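Local coordinates for putative DsbA oxidoreductase SCO1869 (Streptomyces coelicolor A3, PDB 3GL5), which is of unproven function but probably acts as a DsbA-like thiol-disulfide oxidoreductase of the thioredoxin superfamily, at residues C16-A21 with D77-Q82; R41-D46 with R174-L179; H116-D121 with V146-D151. One frame throughout, in Å; residues are numbered along the deposited sequence. Where two conformers were deposited one is given.

Interaction 1. Residues C16-A21 with D77-Q82; sequences CYVGKA and DNLGAQ
Val18 turns its two methyls toward Leu79 and Gln82, joining the helix that carries the CxxC pair of this DsbA-like thioredoxin fold to helix 69-85 of the helical region inserted into it. The valine has CG1 anti to its backbone nitrogen (chi1 -175°), which spreads the fork across the neighbouring helix. CG2 reaches the Leu79 end, where it stands 4.3 Å from Leu79 CD2. CG1 faces the other end and lies 4.2 Å from the backbone O of Gln82, one helical turn further on. A branched residue therefore spans two positions a turn apart on helix 69-85 without needing length, and the contact is light and made by van der Waals touch, with no hydrogen bond between the segments. Leu79 leaves its backbone aimed to one side of the valine, and the length of its chain brings CD2 round to it; it also packs on Pro14 and Trp15 at the start of helix 14-28, close to where the disulfide of Cys13 and Cys16 lies. Gln82, whose side chain also touches Trp15, has a polar head. Its NE2 is 3.1 Å from Asn78 OD1, but that bond is doubtful: the donor comes in almost at right angles to the C=O, and two amide nitrogens are unreasonably close in the conformer modelled. The firmer partner of the head group lies one turn beyond Val18, where Arg22 NH2 donates to Gln82 OE1.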
ATOM      1  N   CYS A  16      -9.086 -19.738   3.104  1.00 26.06           N
ATOM      2  CA  CYS A  16      -8.265 -18.524   3.143  1.00 25.66           C
ATOM      3  C   CYS A  16      -6.999 -18.811   3.964  1.00 25.52           C
ATOM      4  O   CYS A  16      -5.884 -18.492   3.533  1.00 25.58           O
ATOM      5  CB  CYS A  16      -9.063 -17.372   3.760  1.00 24.84           C
ATOM      6  SG  CYS A  16     -10.473 -16.871   2.785  1.00 26.43           S
ATOM      7  N   TYR A  17      -7.191 -19.438   5.129  1.00 24.84           N
ATOM      8  CA  TYR A  17      -6.113 -19.874   6.028  1.00 24.29           C
ATOM      9  C   TYR A  17      -5.162 -20.886   5.386  1.00 24.31           C
ATOM     10  O   TYR A  17      -3.947 -20.708   5.450  1.00 24.68           O
ATOM     11  CB  TYR A  17      -6.738 -20.472   7.270  1.00 23.94           C
ATOM     12  CG  TYR A  17      -5.809 -20.980   8.382  1.00 22.29           C
ATOM     13  CD1 TYR A  17      -4.746 -20.205   8.909  1.00 18.93           C
ATOM     14  CD2 TYR A  17      -6.066 -22.194   8.963  1.00 19.19           C
ATOM     15  CE1 TYR A  17      -3.928 -20.718   9.993  1.00 18.77           C
ATOM     16  CE2 TYR A  17      -5.310 -22.690  10.024  1.00 19.38           C
ATOM     17  CZ  TYR A  17      -4.255 -21.974  10.532  1.00 18.89           C
ATOM     18  OH  TYR A  17      -3.606 -22.562  11.585  1.00 18.35           O
ATOM     19  N   VAL A  18      -5.713 -21.933   4.761  1.00 24.19           N
ATOM     20  CA  VAL A  18      -4.908 -22.915   4.024  1.00 24.43           C
ATOM     21  C   VAL A  18      -4.274 -22.282   2.765  1.00 26.02           C
ATOM     22  O   VAL A  18      -3.070 -22.472   2.518  1.00 25.68           O
ATOM     23  CB  VAL A  18      -5.707 -24.248   3.686  1.00 23.79           C
ATOM     24  CG1 VAL A  18      -4.821 -25.280   3.040  1.00 21.40           C
ATOM     25  CG2 VAL A  18      -6.269 -24.864   4.968  1.00 24.94           C
ATOM     26  N   GLY A  19      -5.064 -21.523   1.996  1.00 25.49           N
ATOM     27  CA  GLY A  19      -4.549 -20.878   0.774  1.00 27.05           C
ATOM     28  C   GLY A  19      -3.457 -19.832   0.979  1.00 27.75           C
ATOM     29  O   GLY A  19      -2.601 -19.585   0.085  1.00 29.17           O
ATOM     30  N   LYS A  20      -3.465 -19.182   2.132  1.00 27.50           N
ATOM     31  CA  LYS A  20      -2.412 -18.228   2.408  1.00 26.91           C
ATOM     32  C   LYS A  20      -1.054 -18.967   2.480  1.00 26.68           C
ATOM     33  O   LYS A  20      -0.062 -18.540   1.892  1.00 26.04           O
ATOM     34  CB  LYS A  20      -2.665 -17.470   3.717  1.00 26.96           C
ATOM     35  CG  LYS A  20      -1.468 -16.508   4.043  1.00 27.44           C
ATOM     36  CD  LYS A  20      -1.887 -15.412   4.979  1.00 30.69           C
ATOM     37  CE  LYS A  20      -1.383 -15.669   6.326  1.00 34.11           C
ATOM     38  NZ  LYS A  20       0.077 -15.328   6.336  1.00 36.31           N
ATOM     39  N   ALA A  21      -1.048 -20.101   3.179  1.00 26.89           N
ATOM     40  CA  ALA A  21       0.172 -20.890   3.368  1.00 26.34           C
ATOM     41  C   ALA A  21       0.637 -21.476   2.043  1.00 26.44           C
ATOM     42  O   ALA A  21       1.855 -21.510   1.746  1.00 26.35           O
ATOM     43  CB  ALA A  21      -0.062 -21.985   4.381  1.00 26.42           C
ATOM     44  N   ASP A  77     -12.416 -32.837   8.769  1.00 30.82           N
ATOM     45  CA  ASP A  77     -11.276 -33.763   8.812  1.00 30.52           C
ATOM     46  C   ASP A  77     -10.375 -33.541   7.594  1.00 30.35           C
ATOM     47  O   ASP A  77      -9.156 -33.457   7.715  1.00 30.05           O
ATOM     48  CB  ASP A  77     -11.733 -35.227   8.884  1.00 30.43           C
ATOM     49  CG  ASP A  77     -12.472 -35.551  10.180  1.00 31.59           C
ATOM     50  OD1 ASP A  77     -12.465 -34.765  11.131  1.00 32.97           O
ATOM     51  OD2 ASP A  77     -13.105 -36.613  10.256  1.00 40.50           O
ATOM     52  N   ASN A  78     -10.973 -33.408   6.419  1.00 29.76           N
ATOM     53  CA  ASN A  78     -10.167 -33.126   5.263  1.00 29.50           C
ATOM     54  C   ASN A  78      -9.409 -31.809   5.368  1.00 29.09           C
ATOM     55  O   ASN A  78      -8.229 -31.731   5.011  1.00 29.78           O
ATOM     56  CB  ASN A  78     -10.988 -33.088   3.992  1.00 29.43           C
ATOM     57  CG  ASN A  78     -10.144 -32.641   2.816  1.00 30.23           C
ATOM     58  OD1 ASN A  78      -9.078 -33.210   2.558  1.00 29.34           O
ATOM     59  ND2 ASN A  78     -10.600 -31.603   2.106  1.00 32.97           N
ATOM     60  N   LEU A  79     -10.090 -30.776   5.851  1.00 27.86           N
ATOM     61  CA  LEU A  79      -9.459 -29.485   6.033  1.00 26.78           C
ATOM     62  C   LEU A  79      -8.322 -29.588   7.054  1.00 27.00           C
ATOM     63  O   LEU A  79      -7.282 -28.965   6.898  1.00 27.03           O
ATOM     64  CB  LEU A  79     -10.503 -28.442   6.428  1.00 26.48           C
ATOM     65  CG  LEU A  79     -11.139 -27.722   5.222  1.00 26.24           C
ATOM     66  CD1 LEU A  79     -12.490 -27.059   5.615  1.00 27.21           C
ATOM     67  CD2 LEU A  79     -10.167 -26.690   4.700  1.00 25.74           C
ATOM     68  N   GLY A  80      -8.531 -30.368   8.101  1.00 26.63           N
ATOM     69  CA  GLY A  80      -7.476 -30.616   9.076  1.00 26.40           C
ATOM     70  C   GLY A  80      -6.258 -31.299   8.470  1.00 26.37           C
ATOM     71  O   GLY A  80      -5.122 -30.948   8.780  1.00 27.13           O
ATOM     72  N   ALA A  81      -6.482 -32.265   7.600  1.00 25.65           N
ATOM     73  CA  ALA A  81      -5.358 -32.907   6.911  1.00 25.44           C
ATOM     74  C   ALA A  81      -4.579 -31.927   6.017  1.00 25.62           C
ATOM     75  O   ALA A  81      -3.320 -31.939   5.998  1.00 25.36           O
ATOM     76  CB  ALA A  81      -5.857 -34.145   6.064  1.00 24.13           C
ATOM     77  N   GLN A  82      -5.295 -31.092   5.270  0.50 25.04           N
ATOM     78  CA  GLN A  82      -4.639 -30.216   4.310  0.50 25.42           C
ATOM     79  C   GLN A  82      -3.927 -29.063   5.032  0.50 25.90           C
ATOM     80  O   GLN A  82      -2.859 -28.615   4.594  0.50 25.97           O
ATOM     81  CB  GLN A  82      -5.633 -29.705   3.258  0.50 25.21           C
ATOM     82  CG  GLN A  82      -6.331 -30.818   2.448  0.50 25.42           C
ATOM     83  CD  GLN A  82      -6.953 -30.308   1.161  0.50 24.79           C
ATOM     84  OE1 GLN A  82      -6.389 -29.461   0.480  0.50 24.65           O
ATOM     85  NE2 GLN A  82      -8.115 -30.830   0.819  0.50 26.00           N
TER

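Interaction 2. Residues R41-D46 with R174-L179; sequences RSFELD and REAAQL
Glu175 OE2 is held by a salt bridge from Arg191 NH2 and by a hydrogen bond from the backbone N of His2 of the second subunit, while the stem of the same glutamate leans on Arg41. The touching atoms are Glu175 CG and Arg41 NH1, 4.1 Å apart; the two side chains run obliquely past each other, with guanidinium and carboxylate planes 54° apart. Opposite charges are near, yet Arg41 NH1 and Glu175 OE1 stay 4.7 Å from one another, too far for a salt bridge. Arg41 is instead fixed by Asp172 at NH1 and Glu6 at NH2, and the bend at its chi2 (-84°) carries the guanidinium over to the helix.

Here strand 36-42, an outermost strand of the thioredoxin-type sheet, gives way to a loop, and helix 166-178 packs beside that exit. Phe43, the first loop residue, extends from the backbone with CG anti to its N (chi1 -171°) and presents the edge of its ring. Ala176 CB sits in the ring plane, 3.9 Å from Phe43 CD1 and 4.1 Å from Phe43 CE1. Alanine suits the place because its one methyl is small enough to meet this ring edge while also touching Trp8 of the adjacent strand 3-9.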
ATOM      1  N   ARG A  41      -6.098  -7.783   2.028  1.00 28.36           N
ATOM      2  CA  ARG A  41      -7.308  -7.025   1.711  1.00 28.72           C
ATOM      3  C   ARG A  41      -8.492  -7.675   2.411  1.00 28.59           C
ATOM      4  O   ARG A  41      -8.551  -8.895   2.501  1.00 27.53           O
ATOM      5  CB  ARG A  41      -7.581  -7.130   0.223  1.00 29.41           C
ATOM      6  CG  ARG A  41      -6.563  -6.458  -0.624  1.00 31.65           C
ATOM      7  CD  ARG A  41      -6.971  -5.056  -0.674  1.00 34.78           C
ATOM      8  NE  ARG A  41      -6.269  -4.384  -1.713  1.00 38.95           N
ATOM      9  CZ  ARG A  41      -6.673  -3.243  -2.242  1.00 44.05           C
ATOM     10  NH1 ARG A  41      -7.817  -2.653  -1.838  1.00 44.86           N
ATOM     11  NH2 ARG A  41      -5.936  -2.703  -3.195  1.00 45.33           N
ATOM     12  N   SER A  42      -9.408  -6.858   2.922  1.00 27.45           N
ATOM     13  CA  SER A  42     -10.550  -7.349   3.680  1.00 27.97           C
ATOM     14  C   SER A  42     -11.621  -7.936   2.779  1.00 27.10           C
ATOM     15  O   SER A  42     -11.941  -7.367   1.745  1.00 27.13           O
ATOM     16  CB  SER A  42     -11.218  -6.200   4.417  1.00 28.13           C
ATOM     17  OG  SER A  42     -10.323  -5.585   5.317  1.00 33.53           O
ATOM     18  N   PHE A  43     -12.238  -9.017   3.225  1.00 25.87           N
ATOM     19  CA  PHE A  43     -13.446  -9.512   2.601  1.00 24.85           C
ATOM     20  C   PHE A  43     -14.290 -10.144   3.673  1.00 24.81           C
ATOM     21  O   PHE A  43     -13.764 -10.867   4.506  1.00 25.13           O
ATOM     22  CB  PHE A  43     -13.070 -10.561   1.537  1.00 25.79           C
ATOM     23  CG  PHE A  43     -14.234 -11.000   0.644  1.00 24.52           C
ATOM     24  CD1 PHE A  43     -14.393 -10.453  -0.624  1.00 26.26           C
ATOM     25  CD2 PHE A  43     -15.125 -12.009   1.060  1.00 24.03           C
ATOM     26  CE1 PHE A  43     -15.455 -10.865  -1.483  1.00 26.29           C
ATOM     27  CE2 PHE A  43     -16.184 -12.449   0.223  1.00 26.77           C
ATOM     28  CZ  PHE A  43     -16.358 -11.862  -1.049  1.00 27.12           C
ATOM     29  N   GLU A  44     -15.600  -9.889   3.677  1.00 24.72           N
ATOM     30  CA  GLU A  44     -16.460 -10.566   4.640  1.00 25.52           C
ATOM     31  C   GLU A  44     -17.378 -11.522   3.876  1.00 26.46           C
ATOM     32  O   GLU A  44     -18.173 -11.092   3.047  1.00 26.66           O
ATOM     33  CB  GLU A  44     -17.326  -9.572   5.433  1.00 24.86           C
ATOM     34  CG  GLU A  44     -16.648  -8.865   6.604  1.00 23.63           C
ATOM     35  CD  GLU A  44     -17.491  -7.709   7.103  1.00 24.58           C
ATOM     36  OE1 GLU A  44     -17.567  -6.653   6.419  1.00 24.80           O
ATOM     37  OE2 GLU A  44     -18.150  -7.871   8.143  1.00 22.98           O
ATOM     38  N   LEU A  45     -17.319 -12.801   4.215  1.00 27.27           N
ATOM     39  CA  LEU A  45     -18.266 -13.766   3.667  1.00 27.94           C
ATOM     40  C   LEU A  45     -19.701 -13.465   4.136  1.00 28.58           C
ATOM     41  O   LEU A  45     -20.644 -13.692   3.390  1.00 27.15           O
ATOM     42  CB  LEU A  45     -17.853 -15.182   4.054  1.00 28.17           C
ATOM     43  CG  LEU A  45     -16.677 -15.723   3.240  1.00 27.97           C
ATOM     44  CD1 LEU A  45     -16.031 -16.864   4.009  1.00 30.90           C
ATOM     45  CD2 LEU A  45     -17.127 -16.169   1.821  1.00 25.67           C
ATOM     46  N   ASP A  46     -19.856 -12.909   5.335  1.00 28.40           N
ATOM     47  CA  ASP A  46     -21.204 -12.620   5.833  1.00 29.58           C
ATOM     48  C   ASP A  46     -21.241 -11.243   6.482  1.00 29.28           C
ATOM     49  O   ASP A  46     -21.223 -11.111   7.709  1.00 29.41           O
ATOM     50  CB  ASP A  46     -21.623 -13.731   6.798  1.00 29.88           C
ATOM     51  CG  ASP A  46     -23.052 -13.598   7.307  1.00 34.40           C
ATOM     52  OD1 ASP A  46     -23.846 -12.763   6.802  1.00 37.41           O
ATOM     53  OD2 ASP A  46     -23.369 -14.347   8.271  1.00 41.07           O
ATOM     54  N   ARG A 174     -15.495  -3.309  -1.640  1.00 24.36           N
ATOM     55  CA  ARG A 174     -15.914  -2.691  -2.891  1.00 25.90           C
ATOM     56  C   ARG A 174     -15.012  -3.109  -4.067  1.00 25.54           C
ATOM     57  O   ARG A 174     -15.487  -3.556  -5.099  1.00 25.80           O
ATOM     58  CB  ARG A 174     -15.951  -1.171  -2.724  1.00 24.53           C
ATOM     59  CG  ARG A 174     -16.281  -0.448  -3.979  1.00 27.06           C
ATOM     60  CD  ARG A 174     -16.175   1.018  -3.793  1.00 32.28           C
ATOM     61  NE  ARG A 174     -14.804   1.545  -3.898  1.00 38.54           N
ATOM     62  CZ  ARG A 174     -14.197   2.294  -2.966  1.00 38.20           C
ATOM     63  NH1 ARG A 174     -14.819   2.590  -1.834  1.00 36.88           N
ATOM     64  NH2 ARG A 174     -12.969   2.770  -3.175  1.00 39.33           N
ATOM     65  N   GLU A 175     -13.701  -2.947  -3.893  1.00 26.56           N
ATOM     66  CA  GLU A 175     -12.678  -3.315  -4.903  1.00 25.28           C
ATOM     67  C   GLU A 175     -12.776  -4.806  -5.343  1.00 25.16           C
ATOM     68  O   GLU A 175     -12.747  -5.118  -6.546  1.00 24.12           O
ATOM     69  CB  GLU A 175     -11.312  -2.976  -4.305  1.00 25.63           C
ATOM     70  CG  GLU A 175     -10.122  -3.149  -5.207  1.00 28.05           C
ATOM     71  CD  GLU A 175      -9.902  -1.957  -6.095  1.00 32.40           C
ATOM     72  OE1 GLU A 175      -9.923  -0.814  -5.573  1.00 35.34           O
ATOM     73  OE2 GLU A 175      -9.700  -2.165  -7.311  1.00 32.21           O
ATOM     74  N   ALA A 176     -12.969  -5.711  -4.380  1.00 25.46           N
ATOM     75  CA  ALA A 176     -13.162  -7.141  -4.667  1.00 26.10           C
ATOM     76  C   ALA A 176     -14.399  -7.364  -5.535  1.00 27.02           C
ATOM     77  O   ALA A 176     -14.385  -8.146  -6.503  1.00 27.07           O
ATOM     78  CB  ALA A 176     -13.320  -7.906  -3.358  1.00 26.85           C
ATOM     79  N   ALA A 177     -15.487  -6.701  -5.153  1.00 26.81           N
ATOM     80  CA  ALA A 177     -16.733  -6.768  -5.914  1.00 27.13           C
ATOM     81  C   ALA A 177     -16.514  -6.224  -7.345  1.00 26.81           C
ATOM     82  O   ALA A 177     -16.940  -6.842  -8.309  1.00 26.49           O
ATOM     83  CB  ALA A 177     -17.915  -6.030  -5.162  1.00 26.44           C
ATOM     84  N   GLN A 178     -15.790  -5.117  -7.484  1.00 27.26           N
ATOM     85  CA  GLN A 178     -15.474  -4.582  -8.815  1.00 27.20           C
ATOM     86  C   GLN A 178     -14.599  -5.533  -9.623  1.00 27.66           C
ATOM     87  O   GLN A 178     -14.736  -5.608 -10.845  1.00 28.71           O
ATOM     88  CB  GLN A 178     -14.774  -3.225  -8.697  1.00 27.72           C
ATOM     89  CG  GLN A 178     -15.736  -2.070  -8.469  1.00 29.77           C
ATOM     90  CD  GLN A 178     -15.060  -0.801  -7.999  1.00 30.38           C
ATOM     91  OE1 GLN A 178     -13.850  -0.672  -8.091  1.00 35.02           O
ATOM     92  NE2 GLN A 178     -15.850   0.157  -7.501  1.00 29.79           N
ATOM     93  N   LEU A 179     -13.681  -6.239  -8.960  1.00 26.69           N
ATOM     94  CA  LEU A 179     -12.813  -7.173  -9.658  1.00 26.16           C
ATOM     95  C   LEU A 179     -13.468  -8.508  -9.974  1.00 27.11           C
ATOM     96  O   LEU A 179     -12.800  -9.377 -10.506  1.00 28.49           O
ATOM     97  CB  LEU A 179     -11.513  -7.388  -8.903  1.00 24.76           C
ATOM     98  CG  LEU A 179     -10.669  -6.132  -8.935  1.00 23.20           C
ATOM     99  CD1 LEU A 179      -9.512  -6.276  -8.004  1.00 22.13           C
ATOM    100  CD2 LEU A 179     -10.209  -5.840 -10.391  1.00 21.40           C
TER

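Interaction 3. Residues H116-D121 with V146-D151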
ATOM      1  N   HIS A 116       0.455  -5.881   9.624  1.00 34.90           N
ATOM      2  CA  HIS A 116      -0.707  -6.509   9.018  1.00 34.42           C
ATOM      3  C   HIS A 116      -0.619  -8.065   9.062  1.00 34.63           C
ATOM      4  O   HIS A 116      -1.539  -8.722   9.573  1.00 34.20           O
ATOM      5  CB  HIS A 116      -0.954  -5.998   7.600  1.00 33.41           C
ATOM      6  CG  HIS A 116      -2.341  -6.272   7.090  1.00 33.15           C
ATOM      7  ND1 HIS A 116      -2.893  -5.589   6.024  1.00 31.99           N
ATOM      8  CD2 HIS A 116      -3.276  -7.178   7.479  1.00 32.31           C
ATOM      9  CE1 HIS A 116      -4.122  -6.033   5.807  1.00 32.61           C
ATOM     10  NE2 HIS A 116      -4.372  -7.012   6.661  1.00 32.38           N
ATOM     11  N   GLU A 117       0.504  -8.619   8.604  1.00 34.10           N
ATOM     12  CA  GLU A 117       0.631 -10.060   8.513  1.00 34.92           C
ATOM     13  C   GLU A 117       0.671 -10.765   9.877  1.00 33.77           C
ATOM     14  O   GLU A 117       0.075 -11.847  10.040  1.00 32.71           O
ATOM     15  CB  GLU A 117       1.776 -10.482   7.591  1.00 35.07           C
ATOM     16  CG  GLU A 117       1.491 -11.877   7.055  1.00 40.61           C
ATOM     17  CD  GLU A 117       2.258 -12.222   5.803  1.00 46.85           C
ATOM     18  OE1 GLU A 117       2.645 -11.288   5.046  1.00 49.25           O
ATOM     19  OE2 GLU A 117       2.457 -13.440   5.572  1.00 46.41           O
ATOM     20  N   ALA A 118       1.299 -10.106  10.862  1.00 32.14           N
ATOM     21  CA  ALA A 118       1.297 -10.581  12.251  1.00 30.55           C
ATOM     22  C   ALA A 118      -0.101 -10.645  12.849  1.00 29.90           C
ATOM     23  O   ALA A 118      -0.445 -11.609  13.532  1.00 31.62           O
ATOM     24  CB  ALA A 118       2.254  -9.745  13.147  1.00 29.91           C
ATOM     25  N   LEU A 119      -0.944  -9.656  12.615  1.00 28.77           N
ATOM     26  CA  LEU A 119      -2.286  -9.723  13.206  1.00 27.74           C
ATOM     27  C   LEU A 119      -3.191 -10.691  12.403  1.00 27.52           C
ATOM     28  O   LEU A 119      -4.053 -11.395  12.975  1.00 27.47           O
ATOM     29  CB  LEU A 119      -2.938  -8.337  13.318  1.00 26.99           C
ATOM     30  CG  LEU A 119      -4.289  -8.259  14.038  1.00 25.80           C
ATOM     31  CD1 LEU A 119      -4.187  -8.788  15.473  1.00 24.60           C
ATOM     32  CD2 LEU A 119      -4.903  -6.828  13.961  1.00 23.67           C
ATOM     33  N   LEU A 120      -2.982 -10.725  11.094  1.00 27.58           N
ATOM     34  CA  LEU A 120      -3.716 -11.668  10.243  1.00 28.97           C
ATOM     35  C   LEU A 120      -3.467 -13.125  10.707  1.00 28.49           C
ATOM     36  O   LEU A 120      -4.413 -13.887  10.972  1.00 28.28           O
ATOM     37  CB  LEU A 120      -3.364 -11.428   8.775  1.00 28.42           C
ATOM     38  CG  LEU A 120      -4.069 -12.301   7.744  1.00 29.89           C
ATOM     39  CD1 LEU A 120      -5.620 -12.172   7.825  1.00 26.43           C
ATOM     40  CD2 LEU A 120      -3.511 -12.017   6.338  1.00 24.70           C
ATOM     41  N   ASP A 121      -2.194 -13.488  10.855  1.00 28.82           N
ATOM     42  CA  ASP A 121      -1.845 -14.817  11.370  1.00 28.87           C
ATOM     43  C   ASP A 121      -2.337 -15.044  12.777  1.00 28.26           C
ATOM     44  O   ASP A 121      -2.765 -16.132  13.062  1.00 28.32           O
ATOM     45  CB  ASP A 121      -0.359 -15.095  11.301  1.00 29.12           C
ATOM     46  CG  ASP A 121       0.144 -15.240   9.889  1.00 33.38           C
ATOM     47  OD1 ASP A 121      -0.598 -15.724   8.996  1.00 37.09           O
ATOM     48  OD2 ASP A 121       1.324 -14.871   9.667  1.00 40.04           O
ATOM     49  N   VAL A 146      -2.466  -7.358  21.048  1.00 29.06           N
ATOM     50  CA  VAL A 146      -1.277  -7.014  21.812  1.00 29.55           C
ATOM     51  C   VAL A 146      -0.173  -8.022  21.484  1.00 30.01           C
ATOM     52  O   VAL A 146       0.986  -7.641  21.278  1.00 29.30           O
ATOM     53  CB  VAL A 146      -1.566  -6.992  23.302  1.00 29.45           C
ATOM     54  CG1 VAL A 146      -0.274  -7.155  24.099  1.00 31.20           C
ATOM     55  CG2 VAL A 146      -2.253  -5.691  23.680  1.00 28.89           C
ATOM     56  N   GLY A 147      -0.547  -9.300  21.383  1.00 29.21           N
ATOM     57  CA  GLY A 147       0.435 -10.348  21.138  1.00 28.99           C
ATOM     58  C   GLY A 147       1.136 -10.164  19.804  1.00 29.19           C
ATOM     59  O   GLY A 147       2.307 -10.539  19.646  1.00 28.71           O
ATOM     60  N   ALA A 148       0.422  -9.550  18.862  1.00 29.10           N
ATOM     61  CA  ALA A 148       0.925  -9.263  17.516  1.00 29.56           C
ATOM     62  C   ALA A 148       1.786  -7.978  17.393  1.00 30.27           C
ATOM     63  O   ALA A 148       2.209  -7.610  16.289  1.00 30.43           O
ATOM     64  CB  ALA A 148      -0.273  -9.228  16.509  1.00 29.74           C
ATOM     65  N   GLY A 149       2.069  -7.316  18.517  1.00 30.46           N
ATOM     66  CA  GLY A 149       2.834  -6.086  18.495  1.00 31.13           C
ATOM     67  C   GLY A 149       2.050  -4.786  18.621  1.00 32.06           C
ATOM     68  O   GLY A 149       2.646  -3.720  18.801  1.00 31.29           O
ATOM     69  N   LEU A 150       0.723  -4.849  18.534  1.00 32.42           N
ATOM     70  CA  LEU A 150      -0.074  -3.619  18.572  1.00 34.01           C
ATOM     71  C   LEU A 150      -0.232  -3.071  19.994  1.00 33.75           C
ATOM     72  O   LEU A 150      -0.063  -3.810  20.955  1.00 33.77           O
ATOM     73  CB  LEU A 150      -1.431  -3.831  17.913  1.00 33.89           C
ATOM     74  CG  LEU A 150      -1.456  -3.761  16.398  1.00 35.61           C
ATOM     75  CD1 LEU A 150      -0.861  -5.003  15.762  1.00 36.28           C
ATOM     76  CD2 LEU A 150      -2.893  -3.672  15.985  1.00 37.32           C
ATOM     77  N   ASP A 151      -0.543  -1.783  20.116  1.00 34.40           N
ATOM     78  CA  ASP A 151      -0.813  -1.133  21.422  1.00 35.36           C
ATOM     79  C   ASP A 151      -2.271  -1.319  21.867  1.00 35.22           C
ATOM     80  O   ASP A 151      -3.165  -1.249  21.048  1.00 35.62           O
ATOM     81  CB  ASP A 151      -0.472   0.375  21.372  1.00 36.06           C
ATOM     82  CG  ASP A 151      -1.010   1.152  22.589  1.00 37.35           C
ATOM     83  OD1 ASP A 151      -0.281   1.290  23.587  1.00 39.49           O
ATOM     84  OD2 ASP A 151      -2.179   1.593  22.579  1.00 40.61           O
TER
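Ala148 pushes its methyl into a shallow hollow on the first turn of helix 116-128, walled by the backbone of Ala118 and Leu119. Its CB is 3.8 Å from Ala118 O and 3.9 Å from Leu119 CA, so the bump meets backbone as much as side chain, and the Leu119 and Ala148 CA atoms come within 5.4 Å. Small residues make this possible. Ala118 answers on one side, its own methyl lying 3.8 Å from Ala148 O. Leu119 closes the other side: with CG anti to its backbone N (chi1 -175°), the branched end swings alongside the alanine, and Leu119 CD1 stands 4.1 Å from Ala148 CB. The second methyl, Leu119 CD2, reaches on to Leu150 CD2, methyl against methyl at 4.3 Å.

The backbone that places these residues is the end of helix 138-147, a Schellman motif. Gly149 takes a positive phi of 101°, an angle at which a side chain would be jammed against the preceding carbonyl. The turn sets Ala148 and then Leu150 toward the same helix, and Asp151 caps the start of helix 152-160 by accepting a bond from Glu154 N. Among the neighbours, Leu119 packs on Ala110 and Leu150 on Leu109, both of helix 101-111, and Leu150 also meets Val155 of helix 152-160, while Leu120 faces the other way, onto His40 of strand 36-42.

From the N terminus, interaction 1 opens on helix 14-28 and closes at 77-82, binding the CxxC helix to the helical insertion. Interaction 2 opens before that closure, at 41-46, and ends only at 174-179, so the two cross along the chain; it brings helix 166-178 to the sheet edge just before the chain returns to strand 186-189. Interaction 3, between 116-121 and 146-151, falls entirely within the span of interaction 2 and joins helices of the insertion, on the far side of the chain's centre from it. Interactions 1 and 3 meet directly: Lys20 forms salt bridges to Glu117 and Asp121, and its stem packs on Leu120.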